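Thioredoxin (H-type,TRX-H) (Edwardsiella tarda, PDB 5ZF2) is a thioredoxin-like effector that inhibits ASK1-MAPK signalling to promote pathogenesis during infection, and probably has the dithiol chemistry of its family. Local coordinates at residues Ala9-Ala13 with Leu51-Lys55; Leu76-Arg80 with Leu97-Arg103. All blocks are in the same frame, centred on the assembly; numbering follows the deposited sequence.

Contact 1: Ala9-Ala13 with Leu51-Lys55; sequences AFTQA and LRVFK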
ATOM      1  N   ALA A   9      -0.254   9.666 -10.783  1.00 16.62           N
ATOM      2  CA  ALA A   9      -0.404   8.228 -10.972  1.00 15.73           C
ATOM      3  C   ALA A   9      -1.462   7.648 -10.031  1.00 14.60           C
ATOM      4  O   ALA A   9      -2.185   6.719 -10.405  1.00 17.09           O
ATOM      5  CB  ALA A   9       0.944   7.525 -10.791  1.00 16.58           C
ATOM      6  N   PHE A  10      -1.563   8.164  -8.808  1.00 14.06           N
ATOM      7  CA  PHE A  10      -2.570   7.651  -7.875  1.00 13.18           C
ATOM      8  C   PHE A  10      -3.980   7.957  -8.366  1.00 18.29           C
ATOM      9  O   PHE A  10      -4.857   7.077  -8.366  1.00 17.55           O
ATOM     10  CB  PHE A  10      -2.353   8.238  -6.479  1.00 17.86           C
ATOM     11  CG  PHE A  10      -3.385   7.811  -5.471  1.00 19.08           C
ATOM     12  CD1 PHE A  10      -3.325   6.557  -4.879  1.00 17.47           C
ATOM     13  CD2 PHE A  10      -4.414   8.665  -5.116  1.00 24.16           C
ATOM     14  CE1 PHE A  10      -4.291   6.174  -3.928  1.00 15.33           C
ATOM     15  CE2 PHE A  10      -5.388   8.284  -4.183  1.00 24.62           C
ATOM     16  CZ  PHE A  10      -5.317   7.044  -3.589  1.00 16.19           C
ATOM     17  N   THR A  11      -4.229   9.203  -8.784  1.00 16.50           N
ATOM     18  CA  THR A  11      -5.573   9.559  -9.218  1.00 22.66           C
ATOM     19  C   THR A  11      -5.967   8.759 -10.454  1.00 23.92           C
ATOM     20  O   THR A  11      -7.119   8.317 -10.578  1.00 20.94           O
ATOM     21  CB  THR A  11      -5.689  11.069  -9.492  1.00 34.59           C
ATOM     22  OG1 THR A  11      -4.939  11.413 -10.649  1.00 46.39           O
ATOM     23  CG2 THR A  11      -5.182  11.901  -8.319  1.00 31.71           C
ATOM     24  N   GLN A  12      -5.012   8.515 -11.357  1.00 18.53           N
ATOM     25  CA  GLN A  12      -5.334   7.724 -12.539  1.00 19.51           C
ATOM     26  C   GLN A  12      -5.616   6.273 -12.159  1.00 20.62           C
ATOM     27  O   GLN A  12      -6.547   5.658 -12.694  1.00 20.04           O
ATOM     28  CB  GLN A  12      -4.207   7.825 -13.562  1.00 25.04           C
ATOM     29  CG  GLN A  12      -4.407   6.963 -14.785  1.00 32.43           C
ATOM     30  CD  GLN A  12      -3.173   6.150 -15.115  1.00 50.54           C
ATOM     31  OE1 GLN A  12      -2.247   6.659 -15.741  1.00 52.13           O
ATOM     32  NE2 GLN A  12      -3.131   4.893 -14.659  1.00 57.63           N
ATOM     33  N   ALA A  13      -4.850   5.716 -11.214  1.00 16.89           N
ATOM     34  CA  ALA A  13      -5.157   4.370 -10.729  1.00 21.71           C
ATOM     35  C   ALA A  13      -6.550   4.302 -10.096  1.00 16.51           C
ATOM     36  O   ALA A  13      -7.320   3.370 -10.370  1.00 18.71           O
ATOM     37  CB  ALA A  13      -4.086   3.906  -9.732  1.00 14.24           C
ATOM     38  N   LEU A  51      -3.530  -5.352  -9.090  1.00 13.39           N
ATOM     39  CA  LEU A  51      -3.309  -4.445  -7.975  1.00 14.31           C
ATOM     40  C   LEU A  51      -2.281  -3.389  -8.366  1.00 16.03           C
ATOM     41  O   LEU A  51      -1.259  -3.698  -8.977  1.00 18.45           O
ATOM     42  CB  LEU A  51      -2.834  -5.230  -6.752  1.00 13.66           C
ATOM     43  CG  LEU A  51      -2.566  -4.422  -5.492  1.00 14.32           C
ATOM     44  CD1 LEU A  51      -3.843  -3.865  -4.996  1.00 14.72           C
ATOM     45  CD2 LEU A  51      -1.940  -5.344  -4.410  1.00 17.97           C
ATOM     46  N   ARG A  52      -2.567  -2.139  -8.044  1.00 12.95           N
ATOM     47  CA  ARG A  52      -1.662  -1.028  -8.295  1.00 11.18           C
ATOM     48  C   ARG A  52      -1.162  -0.550  -6.930  1.00 12.65           C
ATOM     49  O   ARG A  52      -1.932   0.016  -6.151  1.00 11.55           O
ATOM     50  CB  ARG A  52      -2.373   0.096  -9.041  1.00 16.55           C
ATOM     51  CG  ARG A  52      -3.133  -0.339 -10.267  1.00 21.76           C
ATOM     52  CD  ARG A  52      -2.185  -0.656 -11.401  1.00 25.47           C
ATOM     53  NE  ARG A  52      -1.310   0.470 -11.722  1.00 42.89           N
ATOM     54  CZ  ARG A  52      -1.677   1.553 -12.412  1.00 44.32           C
ATOM     55  NH1 ARG A  52      -2.926   1.682 -12.867  1.00 43.68           N
ATOM     56  NH2 ARG A  52      -0.788   2.517 -12.641  1.00 44.90           N
ATOM     57  N   VAL A  53       0.119  -0.761  -6.657  1.00 10.63           N
ATOM     58  CA  VAL A  53       0.728  -0.443  -5.361  1.00 10.52           C
ATOM     59  C   VAL A  53       1.449   0.886  -5.471  1.00 12.06           C
ATOM     60  O   VAL A  53       2.214   1.100  -6.423  1.00 11.48           O
ATOM     61  CB  VAL A  53       1.705  -1.547  -4.928  1.00 11.44           C
ATOM     62  CG1 VAL A  53       2.354  -1.200  -3.558  1.00 15.02           C
ATOM     63  CG2 VAL A  53       1.002  -2.895  -4.926  1.00 10.05           C
ATOM     64  N   PHE A  54       1.210   1.790  -4.507  1.00 11.78           N
ATOM     65  CA  PHE A  54       1.940   3.048  -4.435  1.00 14.11           C
ATOM     66  C   PHE A  54       2.699   3.135  -3.119  1.00 17.19           C
ATOM     67  O   PHE A  54       2.101   3.014  -2.044  1.00 13.43           O
ATOM     68  CB  PHE A  54       1.005   4.246  -4.589  1.00 12.70           C
ATOM     69  CG  PHE A  54       0.346   4.286  -5.919  1.00 18.38           C
ATOM     70  CD1 PHE A  54       0.988   4.896  -6.997  1.00 13.58           C
ATOM     71  CD2 PHE A  54      -0.889   3.696  -6.105  1.00 13.07           C
ATOM     72  CE1 PHE A  54       0.400   4.919  -8.239  1.00 15.89           C
ATOM     73  CE2 PHE A  54      -1.482   3.694  -7.364  1.00 16.09           C
ATOM     74  CZ  PHE A  54      -0.824   4.304  -8.425  1.00 15.48           C
ATOM     75  N   LYS A  55       4.008   3.350  -3.209  1.00 14.15           N
ATOM     76  CA  LYS A  55       4.854   3.485  -2.033  1.00 15.03           C
ATOM     77  C   LYS A  55       4.916   4.956  -1.641  1.00 19.31           C
ATOM     78  O   LYS A  55       5.412   5.794  -2.410  1.00 17.10           O
ATOM     79  CB  LYS A  55       6.249   2.923  -2.302  1.00 24.59           C
ATOM     80  CG  LYS A  55       6.274   1.423  -2.673  1.00 23.49           C
ATOM     81  CD  LYS A  55       6.370   0.512  -1.445  1.00 40.26           C
ATOM     82  CE  LYS A  55       6.563  -0.961  -1.850  1.00 43.29           C
ATOM     83  NZ  LYS A  55       7.896  -1.244  -2.483  1.00 39.39           N
TER
HETATM   84  O   HOH W   1      -1.752   4.832 -12.491  1.00 32.95           O

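Contact 2: Leu76-Arg80 with Leu97-Arg103; sequences LILYR and LSDFLTR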
ATOM      1  N   LEU A  76      -0.808   0.235   5.776  1.00 10.29           N
ATOM      2  CA  LEU A  76      -1.263  -0.241   4.466  1.00  8.90           C
ATOM      3  C   LEU A  76      -2.740   0.094   4.342  1.00 11.51           C
ATOM      4  O   LEU A  76      -3.514  -0.137   5.289  1.00 13.44           O
ATOM      5  CB  LEU A  76      -1.083  -1.760   4.306  1.00 14.12           C
ATOM      6  CG  LEU A  76       0.312  -2.342   4.524  1.00 12.59           C
ATOM      7  CD1 LEU A  76       0.265  -3.892   4.542  1.00 11.58           C
ATOM      8  CD2 LEU A  76       1.214  -1.843   3.424  1.00 15.46           C
ATOM      9  N   ILE A  77      -3.125   0.652   3.205  1.00  9.78           N
ATOM     10  CA  ILE A  77      -4.518   1.004   2.952  1.00 14.35           C
ATOM     11  C   ILE A  77      -4.934   0.404   1.624  1.00 17.01           C
ATOM     12  O   ILE A  77      -4.299   0.662   0.599  1.00 12.38           O
ATOM     13  CB  ILE A  77      -4.745   2.520   2.911  1.00 10.11           C
ATOM     14  CG1 ILE A  77      -4.119   3.186   4.146  1.00 14.19           C
ATOM     15  CG2 ILE A  77      -6.282   2.782   2.774  1.00  9.91           C
ATOM     16  CD1 ILE A  77      -4.068   4.724   4.045  1.00 15.15           C
ATOM     17  N   LEU A  78      -6.015  -0.355   1.628  1.00  9.75           N
ATOM     18  CA  LEU A  78      -6.454  -1.034   0.414  1.00 13.63           C
ATOM     19  C   LEU A  78      -7.678  -0.303  -0.115  1.00 16.04           C
ATOM     20  O   LEU A  78      -8.620  -0.041   0.634  1.00 13.84           O
ATOM     21  CB  LEU A  78      -6.770  -2.511   0.669  1.00 11.22           C
ATOM     22  CG  LEU A  78      -7.242  -3.288  -0.573  1.00 14.20           C
ATOM     23  CD1 LEU A  78      -6.129  -3.355  -1.668  1.00 12.40           C
ATOM     24  CD2 LEU A  78      -7.713  -4.698  -0.219  1.00 17.08           C
ATOM     25  N   TYR A  79      -7.651   0.043  -1.393  1.00 11.62           N
ATOM     26  CA  TYR A  79      -8.795   0.635  -2.069  1.00 10.74           C
ATOM     27  C   TYR A  79      -9.316  -0.319  -3.125  1.00 14.78           C
ATOM     28  O   TYR A  79      -8.543  -1.038  -3.764  1.00 16.35           O
ATOM     29  CB  TYR A  79      -8.429   1.964  -2.749  1.00 10.72           C
ATOM     30  CG  TYR A  79      -8.021   3.044  -1.807  1.00 11.90           C
ATOM     31  CD1 TYR A  79      -6.751   3.062  -1.272  1.00 13.48           C
ATOM     32  CD2 TYR A  79      -8.903   4.060  -1.457  1.00 15.38           C
ATOM     33  CE1 TYR A  79      -6.352   4.052  -0.412  1.00 17.76           C
ATOM     34  CE2 TYR A  79      -8.517   5.063  -0.575  1.00 18.00           C
ATOM     35  CZ  TYR A  79      -7.245   5.044  -0.060  1.00 19.00           C
ATOM     36  OH  TYR A  79      -6.831   6.023   0.783  1.00 22.01           O
ATOM     37  N   ARG A  80     -10.637  -0.317  -3.312  1.00 14.59           N
ATOM     38  CA  ARG A  80     -11.258  -0.988  -4.449  1.00 13.62           C
ATOM     39  C   ARG A  80     -12.236  -0.010  -5.076  1.00 20.10           C
ATOM     40  O   ARG A  80     -13.016   0.635  -4.363  1.00 16.62           O
ATOM     41  CB  ARG A  80     -11.947  -2.302  -4.037  1.00 19.94           C
ATOM     42  CG  ARG A  80     -10.927  -3.408  -3.725  1.00 28.58           C
ATOM     43  CD  ARG A  80     -11.542  -4.731  -3.285  1.00 29.18           C
ATOM     44  NE  ARG A  80     -10.516  -5.749  -3.081  1.00 23.51           N
ATOM     45  CZ  ARG A  80     -10.669  -6.786  -2.266  1.00 28.62           C
ATOM     46  NH1 ARG A  80     -11.796  -6.910  -1.608  1.00 29.47           N
ATOM     47  NH2 ARG A  80      -9.711  -7.698  -2.097  1.00 25.74           N
ATOM     48  N   LEU A  97      -1.015 -10.693   5.876  1.00 14.01           N
ATOM     49  CA  LEU A  97      -0.812  -9.766   4.767  1.00 12.68           C
ATOM     50  C   LEU A  97      -1.436 -10.302   3.486  1.00 14.00           C
ATOM     51  O   LEU A  97      -2.062  -9.548   2.728  1.00 15.88           O
ATOM     52  CB  LEU A  97       0.687  -9.517   4.559  1.00 14.19           C
ATOM     53  CG  LEU A  97       1.381  -8.788   5.709  1.00 11.13           C
ATOM     54  CD1 LEU A  97       2.858  -8.700   5.420  1.00 15.50           C
ATOM     55  CD2 LEU A  97       0.843  -7.380   5.849  1.00 11.23           C
ATOM     56  N   SER A  98      -1.247 -11.595   3.210  1.00 13.52           N
ATOM     57  CA  SER A  98      -1.944 -12.235   2.095  1.00 14.31           C
ATOM     58  C   SER A  98      -3.454 -12.037   2.208  1.00 13.30           C
ATOM     59  O   SER A  98      -4.127 -11.666   1.240  1.00 15.11           O
ATOM     60  CB  SER A  98      -1.602 -13.722   2.059  1.00 17.26           C
ATOM     61  OG  SER A  98      -2.357 -14.377   1.076  1.00 22.06           O
ATOM     62  N   ASP A  99      -4.007 -12.284   3.384  1.00 16.73           N
ATOM     63  CA  ASP A  99      -5.458 -12.175   3.508  1.00 20.14           C
ATOM     64  C   ASP A  99      -5.920 -10.726   3.389  1.00 12.94           C
ATOM     65  O   ASP A  99      -7.000 -10.465   2.846  1.00 18.64           O
ATOM     66  CB  ASP A  99      -5.907 -12.786   4.830  1.00 24.07           C
ATOM     67  CG  ASP A  99      -7.412 -12.921   4.918  1.00 30.85           C
ATOM     68  OD1 ASP A  99      -8.003 -13.651   4.096  1.00 36.57           O
ATOM     69  OD2 ASP A  99      -7.989 -12.266   5.787  1.00 30.00           O
ATOM     70  N   PHE A 100      -5.098  -9.780   3.857  1.00 12.00           N
ATOM     71  CA  PHE A 100      -5.400  -8.353   3.735  1.00 17.55           C
ATOM     72  C   PHE A 100      -5.588  -7.951   2.272  1.00 19.98           C
ATOM     73  O   PHE A 100      -6.459  -7.135   1.945  1.00 13.60           O
ATOM     74  CB  PHE A 100      -4.273  -7.527   4.359  1.00 13.51           C
ATOM     75  CG  PHE A 100      -4.482  -6.029   4.263  1.00 11.46           C
ATOM     76  CD1 PHE A 100      -5.327  -5.378   5.148  1.00 16.36           C
ATOM     77  CD2 PHE A 100      -3.833  -5.288   3.286  1.00 12.83           C
ATOM     78  CE1 PHE A 100      -5.535  -3.993   5.048  1.00 17.31           C
ATOM     79  CE2 PHE A 100      -4.012  -3.917   3.183  1.00 12.43           C
ATOM     80  CZ  PHE A 100      -4.852  -3.263   4.070  1.00 10.83           C
ATOM     81  N   LEU A 101      -4.783  -8.521   1.386  1.00 11.59           N
ATOM     82  CA  LEU A 101      -4.871  -8.212  -0.037  1.00 12.69           C
ATOM     83  C   LEU A 101      -5.990  -8.955  -0.743  1.00 15.65           C
ATOM     84  O   LEU A 101      -6.479  -8.471  -1.770  1.00 19.25           O
ATOM     85  CB  LEU A 101      -3.554  -8.560  -0.727  1.00 15.14           C
ATOM     86  CG  LEU A 101      -2.361  -7.717  -0.243  1.00 17.57           C
ATOM     87  CD1 LEU A 101      -1.103  -8.189  -0.993  1.00 18.31           C
ATOM     88  CD2 LEU A 101      -2.629  -6.240  -0.484  1.00 16.91           C
ATOM     89  N   THR A 102      -6.395 -10.108  -0.215  1.00 15.70           N
ATOM     90  CA  THR A 102      -7.163 -11.113  -0.941  1.00 23.58           C
ATOM     91  C   THR A 102      -8.646 -11.097  -0.604  1.00 31.25           C
ATOM     92  O   THR A 102      -9.488 -11.236  -1.502  1.00 26.55           O
ATOM     93  CB  THR A 102      -6.599 -12.497  -0.630  1.00 24.22           C
ATOM     94  OG1 THR A 102      -5.267 -12.586  -1.153  1.00 50.31           O
ATOM     95  CG2 THR A 102      -7.449 -13.564  -1.247  1.00 36.84           C
ATOM     96  N   ARG A 103      -8.979 -10.966   0.680  1.00 24.02           N
ATOM     97  CA  ARG A 103     -10.376 -11.032   1.097  1.00 28.95           C
ATOM     98  C   ARG A 103     -11.153  -9.801   0.627  1.00 22.70           C
ATOM     99  O   ARG A 103     -12.371  -9.895   0.450  1.00 41.35           O
ATOM    100  CB  ARG A 103     -10.491 -11.187   2.619  1.00 26.77           C
ATOM    101  CG  ARG A 103     -10.252  -9.911   3.434  1.00 28.67           C
ATOM    102  CD  ARG A 103     -10.536 -10.156   4.931  1.00 18.23           C
ATOM    103  NE  ARG A 103     -10.193  -8.973   5.698  1.00 23.09           N
ATOM    104  CZ  ARG A 103      -8.977  -8.711   6.165  1.00 23.41           C
ATOM    105  NH1 ARG A 103      -7.982  -9.574   5.973  1.00 28.87           N
ATOM    106  NH2 ARG A 103      -8.758  -7.600   6.851  1.00 25.42           N
TER

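Contact 1: Ala9-Ala13 with Leu51-Lys55
A9, at the start of the segment, lays its CB against the ring of F54, 3.7 Å from F54 CE1. Its carbonyl oxygen also comes close to this ring, A9 O lying 3.4 Å from F54 CZ. This oxygen accepts the backbone bond from A13 N within the helix, and it takes a second bond from a water at 2.8 Å, which in turn is met by R52 NH2 in a weak bond, a weak water-mediated link to the strand.

F10 follows and meets F54 twice. Its CA sits over one face of the F54 ring, 4.1 Å from the centroid, in a CH-pi contact. With CG anti to the backbone N, the F10 ring is carried along the flank of F54 and turns its edge to that face, giving a T-shaped pair with planes 77° apart. A second edge-to-face pair, with F68, and contact with V22 continue this hydrophobic layer.

The packing belongs to the thioredoxin fold, in which helices cover both faces of a central mixed sheet: here helix 7-15 runs nearly antiparallel to strand 52-57, at 156° between the short axes.

Q12, nearer solvent, bends at chi2 and brings NE2 to the edge of the R52 guanidinium, 3.7 Å from NH1, with amide and guanidinium planes 41° apart. A13 ends the segment: its CB abuts the F54 ring edge, 3.5 Å from F54 CE2, and on its other flank lies over one face of the R52 guanidinium, 4.0 Å from NH1. That guanidinium is also held by residues near the N-terminus, outside the two segments, through a salt bridge from R52 NH2 to E3 OE1 and a hydrogen bond from R52 NE to S1 OG.

Contact 2: Leu76-Arg80 with Leu97-Arg103
F100 is the main bump of the helix, and L76 and L78, two residues apart on the same side of the strand, form the hollow that receives it. The ring enters between their CB atoms: F100 CE2 comes 3.8 Å from L76 CB, and F100 CZ lies 4.0 Å from L78 CB. Its CG is trans to the backbone N (chi1 179°), which swings the ring out of the helix flank and down onto the strand. There F100 CZ stands 3.6 Å from L76 O.

Beyond this wedge the leucines reach back toward the helix. L76 extends CD1 to meet L97 CD2 at 3.8 Å, the two side chains crossing at about a right angle. L78 instead pushes CD2 up against the helix backbone, 3.5 Å from F100 O, an oxygen that also accepts a hydrogen bond from R86 NE.

At the more exposed end of the contact, R80 stretches straight from CG to NE and passes its guanidinium over L78 CD2, which lies against one face. The far end reaches the last turn of the helix, where R80 NH2 makes a weak hydrogen bond to L101 O, 3.3 Å long and bent to 126°. On the outer side of that turn, R103 NH1 forms a salt bridge with D99 OD2 at 2.7 Å.

Strand 75-80 lies between strands 20-25 and 83-89, and the C-terminal helix 94-102 covers it on one face of the thioredoxin sheet. Helix 30-43 packs alongside, touching L76, L97 and L101, while L21 of strand 20-25 borders F100.

How the contacts relate
Both contacts seat a helix on the same central sheet, but on opposite faces: helix 7-15 lies over strand 52-57 in contact 1, and helix 94-102 over strand 75-80 in contact 2. The first is partly buried and almost antiparallel, the second buried and nearer parallel. Aromatic geometry carries 9-13 with 51-55, where one phenylalanine comes from each side; aliphatic side chains around a single helix phenylalanine carry 76-80 with 97-103. Each has an arginine from the strand at its polar margin, one linked to the helix weakly through a water, the other by a weak direct bond. L51 joins them, touching L78 and L101 of contact 2.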